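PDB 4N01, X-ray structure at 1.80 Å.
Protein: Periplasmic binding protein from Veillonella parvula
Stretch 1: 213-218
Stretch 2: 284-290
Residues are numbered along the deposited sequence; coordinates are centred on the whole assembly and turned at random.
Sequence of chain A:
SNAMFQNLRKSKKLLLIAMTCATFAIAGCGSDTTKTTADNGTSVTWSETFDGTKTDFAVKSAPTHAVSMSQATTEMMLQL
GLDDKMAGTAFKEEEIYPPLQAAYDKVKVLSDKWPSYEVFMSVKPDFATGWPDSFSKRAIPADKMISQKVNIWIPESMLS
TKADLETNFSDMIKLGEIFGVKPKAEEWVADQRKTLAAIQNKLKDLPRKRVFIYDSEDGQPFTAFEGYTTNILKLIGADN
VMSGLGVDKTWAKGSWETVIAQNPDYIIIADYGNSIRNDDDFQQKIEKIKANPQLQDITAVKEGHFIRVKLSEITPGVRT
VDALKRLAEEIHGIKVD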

# COMPACT_ATOMS: atom_id res chain seq x y z
N ILE A 213 2.82 5.82 -13.85
CA ILE A 213 3.57 5.18 -12.78
C ILE A 213 4.50 4.11 -13.36
O ILE A 213 4.06 3.16 -14.02
CB ILE A 213 2.64 4.52 -11.74
CG1 ILE A 213 1.79 5.60 -11.05
CG2 ILE A 213 3.48 3.79 -10.70
CD1 ILE A 213 0.48 5.86 -11.73
N TYR A 214 5.80 4.26 -13.11
CA TYR A 214 6.80 3.35 -13.65
C TYR A 214 7.36 2.53 -12.49
O TYR A 214 8.12 3.04 -11.66
CB TYR A 214 7.90 4.17 -14.35
CG TYR A 214 9.09 3.39 -14.90
CD1 TYR A 214 9.14 3.00 -16.23
CD2 TYR A 214 10.18 3.09 -14.09
CE1 TYR A 214 10.24 2.32 -16.74
CE2 TYR A 214 11.28 2.41 -14.59
CZ TYR A 214 11.30 2.03 -15.92
OH TYR A 214 12.40 1.35 -16.40
N ASP A 215 6.94 1.27 -12.40
CA ASP A 215 7.45 0.41 -11.33
C ASP A 215 8.80 -0.15 -11.70
O ASP A 215 9.75 -0.14 -10.90
CB ASP A 215 6.49 -0.74 -11.07
CG ASP A 215 7.03 -1.70 -10.03
OD1 ASP A 215 6.71 -1.51 -8.83
OD2 ASP A 215 7.78 -2.64 -10.39
N SER A 216 8.88 -0.66 -12.93
CA SER A 216 10.07 -1.32 -13.43
C SER A 216 9.84 -1.63 -14.90
O SER A 216 8.75 -1.36 -15.42
CB SER A 216 10.31 -2.62 -12.65
OG SER A 216 9.16 -3.45 -12.69
N GLU A 217 10.84 -2.18 -15.57
CA GLU A 217 10.63 -2.62 -16.94
C GLU A 217 11.39 -3.90 -17.22
O GLU A 217 12.43 -4.17 -16.60
CB GLU A 217 11.01 -1.53 -17.95
CG GLU A 217 12.51 -1.27 -18.06
CD GLU A 217 12.85 -0.30 -19.19
OE1 GLU A 217 12.46 0.89 -19.12
OE2 GLU A 217 13.51 -0.72 -20.16
N ASP A 218 10.86 -4.70 -18.13
CA ASP A 218 11.54 -5.90 -18.61
C ASP A 218 11.13 -5.99 -20.06
O ASP A 218 10.28 -6.80 -20.43
CB ASP A 218 11.08 -7.13 -17.83
CG ASP A 218 12.08 -8.28 -17.91
OD1 ASP A 218 13.29 -8.00 -18.01
OD2 ASP A 218 11.65 -9.45 -17.86
N GLN A 284 18.90 5.42 -11.61
CA GLN A 284 19.14 4.45 -12.68
C GLN A 284 17.91 4.32 -13.58
O GLN A 284 18.04 4.17 -14.80
CB GLN A 284 19.50 3.08 -12.11
CG GLN A 284 20.80 3.03 -11.35
CD GLN A 284 21.01 1.69 -10.67
OE1 GLN A 284 20.22 0.76 -10.85
NE2 GLN A 284 22.08 1.58 -9.88
N LYS A 285 16.72 4.34 -12.98
CA LYS A 285 15.50 4.22 -13.78
C LYS A 285 15.28 5.48 -14.60
O LYS A 285 14.82 5.40 -15.74
CB LYS A 285 14.29 3.89 -12.90
CG LYS A 285 14.39 2.51 -12.28
CD LYS A 285 13.21 2.15 -11.41
CE LYS A 285 13.38 0.72 -10.92
NZ LYS A 285 12.39 0.39 -9.85
N ILE A 286 15.61 6.64 -14.05
CA ILE A 286 15.56 7.88 -14.84
C ILE A 286 16.49 7.77 -16.05
O ILE A 286 16.11 8.14 -17.18
CB ILE A 286 16.00 9.10 -14.01
CG1 ILE A 286 14.92 9.46 -12.98
CG2 ILE A 286 16.27 10.30 -14.91
CD1 ILE A 286 15.33 10.60 -12.06
N GLU A 287 17.70 7.27 -15.83
CA GLU A 287 18.67 7.17 -16.91
C GLU A 287 18.23 6.15 -17.96
O GLU A 287 18.53 6.31 -19.15
CB GLU A 287 20.07 6.87 -16.38
CG GLU A 287 20.69 8.03 -15.59
CD GLU A 287 20.67 9.35 -16.36
OE1 GLU A 287 21.23 9.41 -17.48
OE2 GLU A 287 20.09 10.34 -15.84
N LYS A 288 17.51 5.12 -17.52
CA LYS A 288 17.01 4.07 -18.42
C LYS A 288 15.94 4.67 -19.33
O LYS A 288 15.86 4.34 -20.52
CB LYS A 288 16.43 2.91 -17.60
CG LYS A 288 16.05 1.67 -18.40
CD LYS A 288 17.29 0.92 -18.89
CE LYS A 288 16.92 -0.26 -19.79
NZ LYS A 288 15.94 -1.16 -19.14
N ILE A 289 15.12 5.56 -18.76
CA ILE A 289 14.05 6.20 -19.52
C ILE A 289 14.65 7.21 -20.51
O ILE A 289 14.29 7.23 -21.69
CB ILE A 289 13.02 6.85 -18.58
CG1 ILE A 289 12.22 5.76 -17.84
CG2 ILE A 289 12.08 7.78 -19.34
CD1 ILE A 289 11.34 6.32 -16.72
N LYS A 290 15.58 8.03 -20.03
CA LYS A 290 16.23 9.03 -20.87
C LYS A 290 16.97 8.41 -22.04
O LYS A 290 17.09 9.04 -23.09
CB LYS A 290 17.24 9.84 -20.06
CG LYS A 290 16.64 10.81 -19.05
CD LYS A 290 17.79 11.50 -18.33
CE LYS A 290 17.37 12.74 -17.58
NZ LYS A 290 18.58 13.53 -17.18
O HOH W 1 13.21 2.42 -21.24

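Stretch 1 enters as a strand through Ile213 and Tyr214 and meets one side of the helix that carries stretch 2. The helical assignment rests on i to i+4 bonds such as Ile289 N to Lys285 O, 3.0 Å. No backbone-to-backbone hydrogen bond joins the two stretches; every link involves at least one side chain, and the contact buries 294 Å² in total.

Ile213 stays out of reach, and contact begins at Tyr214, whose CA-to-CB bond points toward the helix and whose t rotamer (chi1 176°) carries the ring to it. Ile289 CD1 lies 4.0 Å from the centroid of the Tyr214 ring and 10° off its normal, the geometry of a CH-pi contact over the face. Lys285 approaches differently: its CD sits 3.7 Å from Tyr214 CE2, near the ring plane, so aliphatic chain packs against the ring edge.

The CA-to-CB bond of Asp215 points away from the helix, and the residue offers its backbone carbonyl instead. Lys285, extended with chi2 to chi4 all t, passes the tyrosine and donates from NZ to Asp215 O at 2.9 Å. The same lysine thus combines apolar packing along its chain with a polar bond at its tip. The CA-to-CB bond of Ser216 also points away; its OG donates to Asp215 OD2 at 2.8 Å, a bond within stretch 1.

At Glu217 the CA-to-CB bond again faces the helix. Glu217 OE2 lies 2.7 Å from Lys288 NZ, a salt bridge in which a hydrogen bond reinforces the charge attraction. The other carboxylate oxygen, Glu217 OE1, accepts from Tyr214 OH at 2.8 Å, linking the ring to the ion pair. A water also donates to Glu217 OE1 at 2.7 Å and reaches Lys288 O through a weak bond of 3.4 Å between the water oxygen and that carbonyl. The CA-to-CB bond of Asp218 points away, and the residue makes no contact with the helix.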